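Cellulase (Bacillus sp. BG-CS10, PDB 5E09) probably hydrolyses internal beta-1,4-glucosidic bonds of cellulose, pairing a family 5 glycoside hydrolase barrel with a family 46 carbohydrate-binding module. Local coordinates at residues 456-462 with 512-518; 233-237 with 476-482; 52-56 with 332-336; 286-290 with 325-331. All coordinates share one frame; numbering follows the deposited sequence.

Contact 1: 456-462 with 512-518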
loop_
_atom_site.group_PDB
_atom_site.type_symbol
_atom_site.label_atom_id
_atom_site.label_comp_id
_atom_site.label_asym_id
_atom_site.label_seq_id
_atom_site.Cartn_x
_atom_site.Cartn_y
_atom_site.Cartn_z
ATOM N N ASP A 456 7.791 2.183 24.797
ATOM C CA ASP A 456 7.511 0.966 24.043
ATOM C C ASP A 456 6.384 1.213 23.033
ATOM O O ASP A 456 5.726 2.249 23.082
ATOM C CB ASP A 456 7.150 -0.172 24.998
ATOM C CG ASP A 456 7.592 -1.523 24.487
ATOM O OD1 ASP A 456 7.817 -1.656 23.264
ATOM O OD2 ASP A 456 7.702 -2.454 25.314
ATOM N N SER A 457 6.165 0.276 22.115
ATOM C CA SER A 457 5.113 0.445 21.116
ATOM C C SER A 457 4.314 -0.840 20.905
ATOM O O SER A 457 4.876 -1.939 20.879
ATOM C CB SER A 457 5.700 0.934 19.782
ATOM O OG SER A 457 6.686 0.052 19.275
ATOM N N VAL A 458 2.996 -0.688 20.769
ATOM C CA VAL A 458 2.098 -1.824 20.614
ATOM C C VAL A 458 2.198 -2.432 19.221
ATOM O O VAL A 458 1.991 -1.754 18.212
ATOM C CB VAL A 458 0.632 -1.430 20.878
ATOM C CG1 VAL A 458 -0.273 -2.635 20.734
ATOM C CG2 VAL A 458 0.490 -0.823 22.263
ATOM N N ALA A 459 2.523 -3.717 19.178
ATOM C CA ALA A 459 2.568 -4.461 17.927
ATOM C C ALA A 459 1.180 -4.995 17.606
ATOM O O ALA A 459 0.679 -4.818 16.494
ATOM C CB ALA A 459 3.574 -5.604 18.010
ATOM N N THR A 460 0.555 -5.639 18.589
ATOM C CA THR A 460 -0.767 -6.212 18.354
ATOM C C THR A 460 -1.499 -6.541 19.654
ATOM O O THR A 460 -0.999 -6.261 20.734
ATOM C CB THR A 460 -0.680 -7.482 17.482
ATOM O OG1 THR A 460 -1.999 -7.968 17.213
ATOM C CG2 THR A 460 0.142 -8.565 18.173
HETATM N N MSE A 461 -2.693 -7.117 19.538
HETATM C CA MSE A 461 -3.548 -7.370 20.700
HETATM C C MSE A 461 -4.343 -8.663 20.536
HETATM O O MSE A 461 -5.003 -8.870 19.515
HETATM C CB MSE A 461 -4.519 -6.197 20.935
HETATM C CG MSE A 461 -5.477 -6.415 22.108
HETATM SE SE MSE A 461 -6.982 -5.158 22.265
HETATM C CE MSE A 461 -8.162 -5.869 20.895
ATOM N N GLU A 462 -4.272 -9.532 21.537
ATOM C CA GLU A 462 -5.116 -10.718 21.579
ATOM C C GLU A 462 -6.352 -10.470 22.431
ATOM O O GLU A 462 -6.304 -9.723 23.405
ATOM C CB GLU A 462 -4.355 -11.922 22.122
ATOM C CG GLU A 462 -3.361 -12.533 21.162
ATOM C CD GLU A 462 -2.701 -13.774 21.741
ATOM O OE1 GLU A 462 -1.753 -13.626 22.547
ATOM O OE2 GLU A 462 -3.134 -14.896 21.395
ATOM N N LEU A 512 -7.562 -9.457 27.401
ATOM C CA LEU A 512 -6.738 -8.845 26.370
ATOM C C LEU A 512 -5.262 -9.048 26.690
ATOM O O LEU A 512 -4.833 -8.913 27.847
ATOM C CB LEU A 512 -7.031 -7.343 26.228
ATOM C CG LEU A 512 -8.477 -6.856 26.106
ATOM C CD1 LEU A 512 -8.532 -5.332 26.105
ATOM C CD2 LEU A 512 -9.148 -7.420 24.865
ATOM N N THR A 513 -4.492 -9.368 25.656
ATOM C CA THR A 513 -3.049 -9.479 25.776
ATOM C C THR A 513 -2.394 -8.542 24.783
ATOM O O THR A 513 -2.440 -8.795 23.586
ATOM C CB THR A 513 -2.558 -10.914 25.501
ATOM O OG1 THR A 513 -3.267 -11.836 26.332
ATOM C CG2 THR A 513 -1.052 -11.030 25.760
ATOM N N PHE A 514 -1.790 -7.462 25.262
ATOM C CA PHE A 514 -1.077 -6.561 24.360
ATOM C C PHE A 514 0.371 -7.012 24.132
ATOM O O PHE A 514 1.138 -7.197 25.086
ATOM C CB PHE A 514 -1.114 -5.131 24.893
ATOM C CG PHE A 514 -2.492 -4.530 24.904
ATOM C CD1 PHE A 514 -2.988 -3.889 23.781
ATOM C CD2 PHE A 514 -3.296 -4.620 26.032
ATOM C CE1 PHE A 514 -4.257 -3.335 23.782
ATOM C CE2 PHE A 514 -4.570 -4.070 26.044
ATOM C CZ PHE A 514 -5.050 -3.426 24.914
ATOM N N HIS A 515 0.710 -7.211 22.859
ATOM C CA HIS A 515 2.068 -7.536 22.435
ATOM C C HIS A 515 2.799 -6.278 21.973
ATOM O O HIS A 515 2.358 -5.596 21.024
ATOM C CB HIS A 515 2.064 -8.566 21.296
ATOM C CG HIS A 515 1.436 -9.880 21.654
ATOM N ND1 HIS A 515 2.127 -11.073 21.611
ATOM C CD2 HIS A 515 0.174 -10.194 22.037
ATOM C CE1 HIS A 515 1.323 -12.061 21.959
ATOM N NE2 HIS A 515 0.131 -11.554 22.225
ATOM N N PHE A 516 3.917 -5.997 22.643
ATOM C CA PHE A 516 4.782 -4.858 22.347
ATOM C C PHE A 516 6.018 -5.293 21.564
ATOM O O PHE A 516 6.415 -6.454 21.617
ATOM C CB PHE A 516 5.212 -4.159 23.637
ATOM C CG PHE A 516 4.095 -3.475 24.354
ATOM C CD1 PHE A 516 3.224 -4.195 25.156
ATOM C CD2 PHE A 516 3.913 -2.107 24.228
ATOM C CE1 PHE A 516 2.186 -3.562 25.814
ATOM C CE2 PHE A 516 2.878 -1.469 24.890
ATOM C CZ PHE A 516 2.013 -2.198 25.678
ATOM N N TRP A 517 6.635 -4.352 20.854
ATOM C CA TRP A 517 7.793 -4.664 20.015
ATOM C C TRP A 517 9.079 -4.923 20.801
ATOM O O TRP A 517 10.041 -5.463 20.262
ATOM C CB TRP A 517 8.013 -3.542 19.001
ATOM C CG TRP A 517 7.095 -3.695 17.838
ATOM C CD1 TRP A 517 6.007 -2.921 17.533
ATOM C CD2 TRP A 517 7.149 -4.714 16.849
ATOM N NE1 TRP A 517 5.393 -3.394 16.398
ATOM C CE2 TRP A 517 6.085 -4.513 15.949
ATOM C CE3 TRP A 517 8.011 -5.802 16.614
ATOM C CZ2 TRP A 517 5.844 -5.319 14.848
ATOM C CZ3 TRP A 517 7.779 -6.615 15.521
ATOM C CH2 TRP A 517 6.704 -6.371 14.652
ATOM N N SER A 518 9.096 -4.543 22.073
ATOM C CA SER A 518 10.200 -4.896 22.956
ATOM C C SER A 518 10.212 -6.392 23.251
ATOM O O SER A 518 11.249 -6.962 23.592
ATOM C CB SER A 518 10.095 -4.132 24.262
ATOM O OG SER A 518 9.026 -4.656 25.030
#
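Ala459 CB lies over one face of the Trp517 indole, 3.5 Å from the centroid of the five-membered ring, while Ser457 OG approaches the same ring near its plane, at the CD1 edge. Met461 CG sits over one face of the Phe514 ring, with Val458 CG1 at that ring's edge. With chi1 178° and chi2 -168° the chain of Met461, a selenomethionine, runs extended alongside the ring, bringing SE obliquely to 3.6 Å from Phe514 CE1, a Met-aromatic contact. At the edge of the His515 ring, NE2 donates to Glu462 OE1 (2.8 Å); the carboxylate is met on its anti side, and Ser478 holds the other oxygen, OE2, so both ends of the group are fixed.

The backbones run antiparallel, their strand axes 154° apart. A classic beta bulge interrupts the register: Ala459 N and Thr460 N both donate to His515 O, the latter at 3.0 Å. Beyond it, Glu462 and Thr513 exchange a reciprocal pair of bonds. At the far end Ser518 OG reaches Asp456 OD2 (2.6 Å), on the syn side of the carboxylate.

Strands 458-465 and 509-516 are neighbours in the antiparallel sheet of the carbohydrate-binding module. Strand 479-480 flanks the first and strand 521-529 the second, while Phe486 and Pro488 of strand 486-489 touch Val458.

Contact 2: 233-237 with 476-482; sequences VNVAG and WTSFKEF
Asn234 O is gripped firmly by the backbone N of Phe482, at 3.1 Å and nearly straight (168° at the hydrogen); a water within bonding distance of both this oxygen and Lys480 O is a possible second donor. Glu481 CA adds a CA-H...O contact to Asn234 O. Another water can donate to Val233 O or Phe482 O; for each water, acceptors outnumber protons. Asn234 ends its helix in a Schellman motif, with positive phi (58°), and the chain then runs on past 476-482. Further along, Ala236 N donates to Phe479 O at 3.2 Å, from above the carbonyl plane.

Gly237 CA lies over one face of the Phe479 ring, 3.9 Å from its centroid. Ala236 CB meets the outer carbons of the Trp476 indole obliquely, CZ3 at 3.6 Å. Thr477 holds OG1 opposite its own backbone N (chi1 174°), within 3.4 Å of Ala236 CA; from there OG1 accepts from Phe479 N in an ST turn. A valine in its place would probably leave Phe479 N without that acceptor and the turn leading into Phe479 less firmly set. The Asn234 amide lies beside Phe482, ND2 at 3.6 Å from CD2, and donates to Val283 O.

This joins the loop after helix 229-232 of the cellulase domain to the carbohydrate-binding module. Its direct hydrogen bonds run from backbone to backbone, so the docking rests largely on main-chain shape and apolar cover.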
loop_
_atom_site.group_PDB
_atom_site.type_symbol
_atom_site.label_atom_id
_atom_site.label_comp_id
_atom_site.label_asym_id
_atom_site.label_seq_id
_atom_site.Cartn_x
_atom_site.Cartn_y
_atom_site.Cartn_z
ATOM N N VAL A 233 -2.837 -5.925 6.727
ATOM C CA VAL A 233 -3.763 -5.224 7.616
ATOM C C VAL A 233 -3.443 -5.471 9.088
ATOM O O VAL A 233 -4.159 -4.988 9.964
ATOM C CB VAL A 233 -5.242 -5.629 7.363
ATOM C CG1 VAL A 233 -5.642 -5.355 5.915
ATOM C CG2 VAL A 233 -5.474 -7.090 7.736
ATOM N N ASN A 234 -2.374 -6.222 9.348
ATOM C CA ASN A 234 -1.921 -6.523 10.709
ATOM C C ASN A 234 -3.009 -7.209 11.528
ATOM O O ASN A 234 -3.603 -6.610 12.427
ATOM C CB ASN A 234 -1.445 -5.253 11.431
ATOM C CG ASN A 234 -0.695 -5.556 12.740
ATOM O OD1 ASN A 234 -0.745 -6.671 13.263
ATOM N ND2 ASN A 234 -0.020 -4.551 13.278
ATOM N N VAL A 235 -3.248 -8.477 11.209
ATOM C CA VAL A 235 -4.223 -9.292 11.918
ATOM C C VAL A 235 -3.687 -10.719 12.001
ATOM O O VAL A 235 -2.760 -11.073 11.266
ATOM C CB VAL A 235 -5.598 -9.269 11.206
ATOM C CG1 VAL A 235 -5.547 -10.090 9.919
ATOM C CG2 VAL A 235 -6.706 -9.759 12.136
ATOM N N ALA A 236 -4.249 -11.517 12.908
ATOM C CA ALA A 236 -3.889 -12.925 13.088
ATOM C C ALA A 236 -2.430 -13.125 13.491
ATOM O O ALA A 236 -1.906 -14.235 13.397
ATOM C CB ALA A 236 -4.188 -13.715 11.830
ATOM N N GLY A 237 -1.779 -12.057 13.942
ATOM C CA GLY A 237 -0.436 -12.170 14.481
ATOM C C GLY A 237 0.673 -11.983 13.468
ATOM O O GLY A 237 1.843 -12.205 13.782
ATOM N N TRP A 476 -11.839 -16.321 14.034
ATOM C CA TRP A 476 -10.965 -17.454 13.749
ATOM C C TRP A 476 -9.558 -17.302 14.329
ATOM O O TRP A 476 -8.751 -18.225 14.250
ATOM C CB TRP A 476 -10.885 -17.675 12.240
ATOM C CG TRP A 476 -10.603 -16.427 11.474
ATOM C CD1 TRP A 476 -11.513 -15.511 11.032
ATOM C CD2 TRP A 476 -9.312 -15.956 11.048
ATOM N NE1 TRP A 476 -10.870 -14.495 10.361
ATOM C CE2 TRP A 476 -9.532 -14.743 10.359
ATOM C CE3 TRP A 476 -8.014 -16.441 11.188
ATOM C CZ2 TRP A 476 -8.476 -14.013 9.808
ATOM C CZ3 TRP A 476 -6.973 -15.712 10.641
ATOM C CH2 TRP A 476 -7.211 -14.510 9.957
ATOM N N THR A 477 -9.266 -16.143 14.912
ATOM C CA THR A 477 -7.956 -15.907 15.510
ATOM C C THR A 477 -8.069 -15.024 16.749
ATOM O O THR A 477 -9.008 -14.241 16.880
ATOM C CB THR A 477 -6.976 -15.259 14.495
ATOM O OG1 THR A 477 -5.745 -14.924 15.153
ATOM C CG2 THR A 477 -7.580 -14.001 13.881
ATOM N N SER A 478 -7.111 -15.162 17.660
ATOM C CA SER A 478 -7.102 -14.372 18.886
ATOM C C SER A 478 -6.518 -12.982 18.651
ATOM O O SER A 478 -6.812 -12.042 19.393
ATOM C CB SER A 478 -6.315 -15.094 19.979
ATOM O OG SER A 478 -4.984 -15.339 19.556
ATOM N N PHE A 479 -5.695 -12.855 17.613
ATOM C CA PHE A 479 -5.039 -11.587 17.298
ATOM C C PHE A 479 -5.951 -10.654 16.519
ATOM O O PHE A 479 -6.280 -10.920 15.366
ATOM C CB PHE A 479 -3.754 -11.838 16.506
ATOM C CG PHE A 479 -2.684 -12.514 17.305
ATOM C CD1 PHE A 479 -1.787 -11.768 18.048
ATOM C CD2 PHE A 479 -2.587 -13.898 17.333
ATOM C CE1 PHE A 479 -0.804 -12.386 18.801
ATOM C CE2 PHE A 479 -1.607 -14.523 18.089
ATOM C CZ PHE A 479 -0.715 -13.766 18.823
ATOM N N LYS A 480 -6.338 -9.549 17.146
ATOM C CA LYS A 480 -7.278 -8.614 16.537
ATOM C C LYS A 480 -6.589 -7.626 15.601
ATOM O O LYS A 480 -5.408 -7.305 15.770
ATOM C CB LYS A 480 -8.049 -7.866 17.620
ATOM C CG LYS A 480 -8.808 -8.787 18.579
ATOM C CD LYS A 480 -9.881 -9.603 17.857
ATOM C CE LYS A 480 -9.516 -11.075 17.799
ATOM N NZ LYS A 480 -10.541 -11.888 17.080
ATOM N N GLU A 481 -7.343 -7.155 14.612
ATOM C CA GLU A 481 -6.824 -6.289 13.563
ATOM C C GLU A 481 -6.495 -4.894 14.080
ATOM O O GLU A 481 -7.345 -4.224 14.673
ATOM C CB GLU A 481 -7.837 -6.194 12.417
ATOM C CG GLU A 481 -7.502 -5.153 11.350
ATOM C CD GLU A 481 -8.485 -5.174 10.188
ATOM O OE1 GLU A 481 -9.528 -5.857 10.301
ATOM O OE2 GLU A 481 -8.222 -4.509 9.162
ATOM N N PHE A 482 -5.260 -4.462 13.830
ATOM C CA PHE A 482 -4.780 -3.151 14.252
ATOM C C PHE A 482 -5.616 -2.010 13.660
ATOM O O PHE A 482 -5.907 -1.995 12.458
ATOM C CB PHE A 482 -3.318 -2.990 13.842
ATOM C CG PHE A 482 -2.557 -1.970 14.642
ATOM C CD1 PHE A 482 -2.728 -0.609 14.413
ATOM C CD2 PHE A 482 -1.637 -2.375 15.598
ATOM C CE1 PHE A 482 -2.006 0.334 15.141
ATOM C CE2 PHE A 482 -0.908 -1.443 16.333
ATOM C CZ PHE A 482 -1.091 -0.086 16.101
HETATM O O HOH W 1 -5.556 -2.414 9.644
HETATM O O HOH W 2 -2.777 -6.333 15.364
#

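Contact 3: 52-56 with 332-336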
loop_
_atom_site.group_PDB
_atom_site.type_symbol
_atom_site.label_atom_id
_atom_site.label_comp_id
_atom_site.label_asym_id
_atom_site.label_seq_id
_atom_site.Cartn_x
_atom_site.Cartn_y
_atom_site.Cartn_z
ATOM N N ASP A 52 10.211 15.365 -10.659
ATOM C CA ASP A 52 11.490 15.672 -10.006
ATOM C C ASP A 52 11.965 14.550 -9.089
ATOM O O ASP A 52 13.165 14.305 -8.970
ATOM C CB ASP A 52 11.392 16.969 -9.191
ATOM C CG ASP A 52 12.718 17.383 -8.574
ATOM O OD1 ASP A 52 13.729 16.676 -8.789
ATOM O OD2 ASP A 52 12.745 18.416 -7.865
ATOM N N GLU A 53 11.022 13.873 -8.439
ATOM C CA GLU A 53 11.366 12.832 -7.479
ATOM C C GLU A 53 11.844 11.558 -8.169
ATOM O O GLU A 53 12.211 10.587 -7.505
ATOM C CB GLU A 53 10.173 12.531 -6.573
ATOM C CG GLU A 53 9.780 13.692 -5.663
ATOM C CD GLU A 53 10.882 14.076 -4.682
ATOM O OE1 GLU A 53 11.460 13.176 -4.032
ATOM O OE2 GLU A 53 11.175 15.286 -4.568
ATOM N N GLY A 54 11.838 11.562 -9.499
ATOM C CA GLY A 54 12.377 10.454 -10.265
ATOM C C GLY A 54 11.332 9.534 -10.873
ATOM O O GLY A 54 11.679 8.561 -11.548
ATOM N N TYR A 55 10.055 9.832 -10.632
ATOM C CA TYR A 55 8.967 9.056 -11.218
ATOM C C TYR A 55 8.852 9.358 -12.704
ATOM O O TYR A 55 8.891 10.519 -13.109
ATOM C CB TYR A 55 7.646 9.342 -10.502
ATOM C CG TYR A 55 7.547 8.634 -9.173
ATOM C CD1 TYR A 55 7.250 7.277 -9.112
ATOM C CD2 TYR A 55 7.777 9.314 -7.979
ATOM C CE1 TYR A 55 7.173 6.616 -7.904
ATOM C CE2 TYR A 55 7.704 8.657 -6.760
ATOM C CZ TYR A 55 7.400 7.307 -6.732
ATOM O OH TYR A 55 7.323 6.646 -5.531
ATOM N N LYS A 56 8.717 8.312 -13.514
ATOM C CA LYS A 56 8.692 8.484 -14.964
ATOM C C LYS A 56 7.313 8.236 -15.583
ATOM O O LYS A 56 7.150 8.311 -16.803
ATOM C CB LYS A 56 9.728 7.569 -15.616
ATOM C CG LYS A 56 11.156 7.961 -15.295
ATOM C CD LYS A 56 12.061 7.760 -16.485
ATOM C CE LYS A 56 11.956 6.353 -17.026
ATOM N NZ LYS A 56 12.807 6.192 -18.235
ATOM N N LEU A 332 12.106 3.217 -1.243
ATOM C CA LEU A 332 11.570 2.985 -2.589
ATOM C C LEU A 332 12.588 3.369 -3.670
ATOM O O LEU A 332 12.885 2.586 -4.583
ATOM C CB LEU A 332 10.275 3.775 -2.806
ATOM C CG LEU A 332 9.089 3.556 -1.865
ATOM C CD1 LEU A 332 7.927 4.434 -2.303
ATOM C CD2 LEU A 332 8.671 2.081 -1.799
ATOM N N LYS A 333 13.110 4.587 -3.547
ATOM C CA LYS A 333 14.069 5.158 -4.487
ATOM C C LYS A 333 15.289 4.265 -4.628
ATOM O O LYS A 333 15.734 3.972 -5.741
ATOM C CB LYS A 333 14.483 6.554 -4.021
ATOM C CG LYS A 333 15.143 7.418 -5.080
ATOM C CD LYS A 333 15.299 8.845 -4.566
ATOM C CE LYS A 333 15.582 9.826 -5.692
ATOM N NZ LYS A 333 15.286 11.231 -5.283
ATOM N N ALA A 334 15.819 3.826 -3.491
ATOM C CA ALA A 334 16.944 2.898 -3.480
ATOM C C ALA A 334 16.577 1.596 -4.186
ATOM O O ALA A 334 17.365 1.052 -4.965
ATOM C CB ALA A 334 17.394 2.618 -2.049
ATOM N N SER A 335 15.373 1.102 -3.917
ATOM C CA SER A 335 14.941 -0.170 -4.484
ATOM C C SER A 335 14.759 -0.113 -6.003
ATOM O O SER A 335 14.844 -1.145 -6.669
ATOM C CB SER A 335 13.648 -0.633 -3.813
ATOM O OG SER A 335 13.836 -0.756 -2.411
ATOM N N TRP A 336 14.511 1.078 -6.551
ATOM C CA TRP A 336 14.459 1.231 -8.008
ATOM C C TRP A 336 15.763 0.798 -8.676
ATOM O O TRP A 336 15.754 0.328 -9.814
ATOM C CB TRP A 336 14.172 2.676 -8.421
ATOM C CG TRP A 336 12.920 3.254 -7.881
ATOM C CD1 TRP A 336 11.833 2.576 -7.406
ATOM C CD2 TRP A 336 12.610 4.646 -7.761
ATOM N NE1 TRP A 336 10.867 3.464 -6.993
ATOM C CE2 TRP A 336 11.320 4.738 -7.198
ATOM C CE3 TRP A 336 13.301 5.820 -8.072
ATOM C CZ2 TRP A 336 10.710 5.962 -6.941
ATOM C CZ3 TRP A 336 12.689 7.035 -7.816
ATOM C CH2 TRP A 336 11.408 7.096 -7.256
HETATM O O HOH W 3 7.807 3.745 -5.784
#
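Glu53, Gly54 and Tyr55 carry the chain out of helix 44-52 and past helix 326-337, Gly54 closing the first helix in a Schellman motif with positive phi (104°) and its CA 8.0 Å from that of Lys333. The geometry at Gly54 appears to leave little room for a side chain, since Trp336 CZ3 and the carbonyl before it lie close.

Trp336 drives its six-membered ring edge-on into the face of Tyr55. The centroids are 5.0 Å apart and the planes stand at 71°, a T-shaped stack in which Trp336 CZ2 comes to 3.6 Å from Tyr55 CZ, offset toward the rim. Glu53 O lies at the edge of the indole too, 3.6 Å from Trp336 CH2. Lys333 CA sits over the face of the indole. A water bonded to Tyr55 OH at 3.0 Å accepts a weak bond from Trp336 NE1, linking the polar ends of the two rings. Replacing Tyr55 with an alanine would probably open a gap beneath the indole edge and deprive the water of its hydroxyl partner.

The contact ties the turn ahead of barrel strand 57-60 to the last helix packed on the barrel wall, with Pro19 touching both rings. Lys333 NZ lies 4.5 Å from Glu53 OE1, beyond a salt bridge, and that oxygen is bonded to Trp323. No direct hydrogen bond crosses between the segments, so aromatic contact, assisted by one water, carries the join.

Contact 4: 286-290 with 325-331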
loop_
_atom_site.group_PDB
_atom_site.type_symbol
_atom_site.label_atom_id
_atom_site.label_comp_id
_atom_site.label_asym_id
_atom_site.label_seq_id
_atom_site.Cartn_x
_atom_site.Cartn_y
_atom_site.Cartn_z
ATOM N N GLN A 286 7.383 0.212 11.241
ATOM C CA GLN A 286 8.221 0.870 10.234
ATOM C C GLN A 286 9.267 -0.034 9.562
ATOM O O GLN A 286 9.357 -0.086 8.328
ATOM C CB GLN A 286 8.918 2.082 10.868
ATOM C CG GLN A 286 9.665 2.970 9.884
ATOM C CD GLN A 286 8.747 3.738 8.933
ATOM O OE1 GLN A 286 7.526 3.538 8.913
ATOM N NE2 GLN A 286 9.339 4.633 8.147
ATOM N N GLY A 287 10.050 -0.749 10.364
ATOM C CA GLY A 287 11.079 -1.622 9.824
ATOM C C GLY A 287 10.510 -2.721 8.946
ATOM O O GLY A 287 11.062 -3.057 7.889
ATOM N N GLU A 288 9.389 -3.278 9.390
ATOM C CA GLU A 288 8.723 -4.348 8.658
ATOM C C GLU A 288 8.138 -3.826 7.342
ATOM O O GLU A 288 8.205 -4.503 6.308
ATOM C CB GLU A 288 7.639 -4.980 9.533
ATOM C CG GLU A 288 8.171 -5.546 10.846
ATOM C CD GLU A 288 9.276 -6.580 10.641
ATOM O OE1 GLU A 288 9.060 -7.557 9.893
ATOM O OE2 GLU A 288 10.367 -6.418 11.226
ATOM N N LYS A 289 7.588 -2.613 7.383
ATOM C CA LYS A 289 7.094 -1.945 6.181
ATOM C C LYS A 289 8.215 -1.780 5.144
ATOM O O LYS A 289 8.078 -2.188 3.973
ATOM C CB LYS A 289 6.496 -0.579 6.540
ATOM C CG LYS A 289 6.126 0.280 5.339
ATOM C CD LYS A 289 6.126 1.765 5.687
ATOM C CE LYS A 289 5.248 2.048 6.894
ATOM N NZ LYS A 289 5.360 3.468 7.315
ATOM N N LEU A 290 9.325 -1.185 5.586
ATOM C CA LEU A 290 10.495 -1.003 4.724
ATOM C C LEU A 290 10.976 -2.324 4.119
ATOM O O LEU A 290 11.219 -2.412 2.911
ATOM C CB LEU A 290 11.635 -0.350 5.503
ATOM C CG LEU A 290 11.374 1.044 6.075
ATOM C CD1 LEU A 290 12.545 1.501 6.930
ATOM C CD2 LEU A 290 11.098 2.040 4.963
ATOM N N ASP A 325 6.890 10.576 4.959
ATOM C CA ASP A 325 7.845 9.624 5.513
ATOM C C ASP A 325 9.043 9.493 4.571
ATOM O O ASP A 325 9.036 8.673 3.651
ATOM C CB ASP A 325 7.162 8.268 5.741
ATOM C CG ASP A 325 8.063 7.248 6.429
ATOM O OD1 ASP A 325 9.304 7.342 6.316
ATOM O OD2 ASP A 325 7.518 6.328 7.079
ATOM N N GLN A 326 10.073 10.296 4.826
ATOM C CA GLN A 326 11.242 10.371 3.956
ATOM C C GLN A 326 12.023 9.066 3.910
ATOM O O GLN A 326 12.575 8.698 2.873
ATOM C CB GLN A 326 12.164 11.505 4.410
ATOM C CG GLN A 326 13.294 11.801 3.447
ATOM C CD GLN A 326 12.803 12.402 2.140
ATOM O OE1 GLN A 326 11.939 13.286 2.131
ATOM N NE2 GLN A 326 13.352 11.920 1.026
ATOM N N GLU A 327 12.081 8.380 5.047
ATOM C CA GLU A 327 12.755 7.090 5.154
ATOM C C GLU A 327 12.139 6.085 4.174
ATOM O O GLU A 327 12.845 5.385 3.434
ATOM C CB GLU A 327 12.661 6.585 6.601
ATOM C CG GLU A 327 13.442 5.322 6.923
ATOM C CD GLU A 327 13.362 4.966 8.403
ATOM O OE1 GLU A 327 14.386 4.549 8.974
ATOM O OE2 GLU A 327 12.273 5.109 8.998
ATOM N N PHE A 328 10.808 6.051 4.177
ATOM C CA PHE A 328 10.002 5.222 3.282
ATOM C C PHE A 328 10.342 5.469 1.809
ATOM O O PHE A 328 10.722 4.538 1.073
ATOM C CB PHE A 328 8.512 5.495 3.565
ATOM C CG PHE A 328 7.556 4.785 2.648
ATOM C CD1 PHE A 328 7.721 3.446 2.337
ATOM C CD2 PHE A 328 6.465 5.456 2.127
ATOM C CE1 PHE A 328 6.829 2.798 1.504
ATOM C CE2 PHE A 328 5.568 4.813 1.291
ATOM C CZ PHE A 328 5.752 3.480 0.982
ATOM N N HIS A 329 10.231 6.722 1.379
ATOM C CA HIS A 329 10.504 7.030 -0.015
ATOM C C HIS A 329 11.961 6.794 -0.394
ATOM O O HIS A 329 12.252 6.428 -1.531
ATOM C CB HIS A 329 10.140 8.466 -0.363
ATOM C CG HIS A 329 10.387 8.790 -1.803
ATOM N ND1 HIS A 329 11.474 9.522 -2.224
ATOM C CD2 HIS A 329 9.717 8.421 -2.921
ATOM C CE1 HIS A 329 11.446 9.623 -3.545
ATOM N NE2 HIS A 329 10.391 8.964 -3.989
ATOM N N ASN A 330 12.876 7.021 0.543
ATOM C CA ASN A 330 14.274 6.709 0.286
ATOM C C ASN A 330 14.433 5.220 0.022
ATOM O O ASN A 330 15.211 4.819 -0.842
ATOM C CB ASN A 330 15.170 7.140 1.452
ATOM C CG ASN A 330 15.413 8.640 1.481
ATOM O OD1 ASN A 330 14.913 9.384 0.633
ATOM N ND2 ASN A 330 16.176 9.092 2.466
HETATM N N MSE A 331 13.692 4.399 0.763
HETATM C CA MSE A 331 13.757 2.956 0.543
HETATM C C MSE A 331 13.205 2.580 -0.838
HETATM O O MSE A 331 13.775 1.726 -1.528
HETATM C CB MSE A 331 13.006 2.199 1.643
HETATM C CG MSE A 331 13.061 0.683 1.481
HETATM SE SE MSE A 331 14.895 -0.010 1.326
HETATM C CE MSE A 331 15.116 -0.672 3.148
#
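Gln286 holds CG anti to its backbone N (chi1 -172°) and then bends at chi2 (69°), a turn that sets its amide between Asp325 and Glu327. Both carboxylates accept from NE2 close to the amide plane: Asp325 OD2 at 2.7 Å through its syn lone pair, and Glu327 OE2 at 3.1 Å on the anti side. The amide and the Asp325 carboxylate are nearly coplanar. At the other end of the amide, OE1 accepts from Lys289 NZ at 2.7 Å, which fixes the amide's rotation. Lys289 bends at chi3 and also forms a long salt bridge, NZ to Asp325 OD2 at 3.6 Å; this positive charge probably offsets part of the Asp325 charge.

Asp325 is the N-cap of helix 326-337: its OD1 accepts from Phe328 N at 2.9 Å, so one carboxylate both caps this helix and receives the amide of the preceding helix, 286-302. Helices 286-302 and 326-337 flank barrel strand 306-311 of the TIM-barrel cellulase domain, and here their short segments run nearly parallel, 21° apart, with axes 10.6 Å from each other.

Beside the polar cluster Leu290 packs between the two helices. Its CD2 rests 3.8 Å from Met331 CB and equally near Phe328 CA, and its CD1 lies against Glu327 CG and CD. Trp425 of strand 425-432 touches both Leu290 and Met331, and the Phe328 ring meets Phe293 edge-to-face.

Contacts 1 and 2 adjoin, their centres 12 Å apart: Met461 O lies 2.8 Å from Lys480 N where strands 458-465 and 479-480 pair, and Val458 O lies 3.5 Å from Phe482 CE2. Contact 2 thus sets strand 479-480, the edge of the sheet that contact 1 continues, against the cellulase domain. Contacts 3 and 4 share helix 326-337, centres 13 Å apart, with His329 touching Glu53, Tyr55 and Trp336. Contact 1 also reaches contact 4, Trp517 CH2 lying 4.2 Å from Glu288 CG, a second meeting of module and barrel. Contacts 2 and 3 stand on opposite sides of the chain's centre, nearest atoms about 16 Å apart.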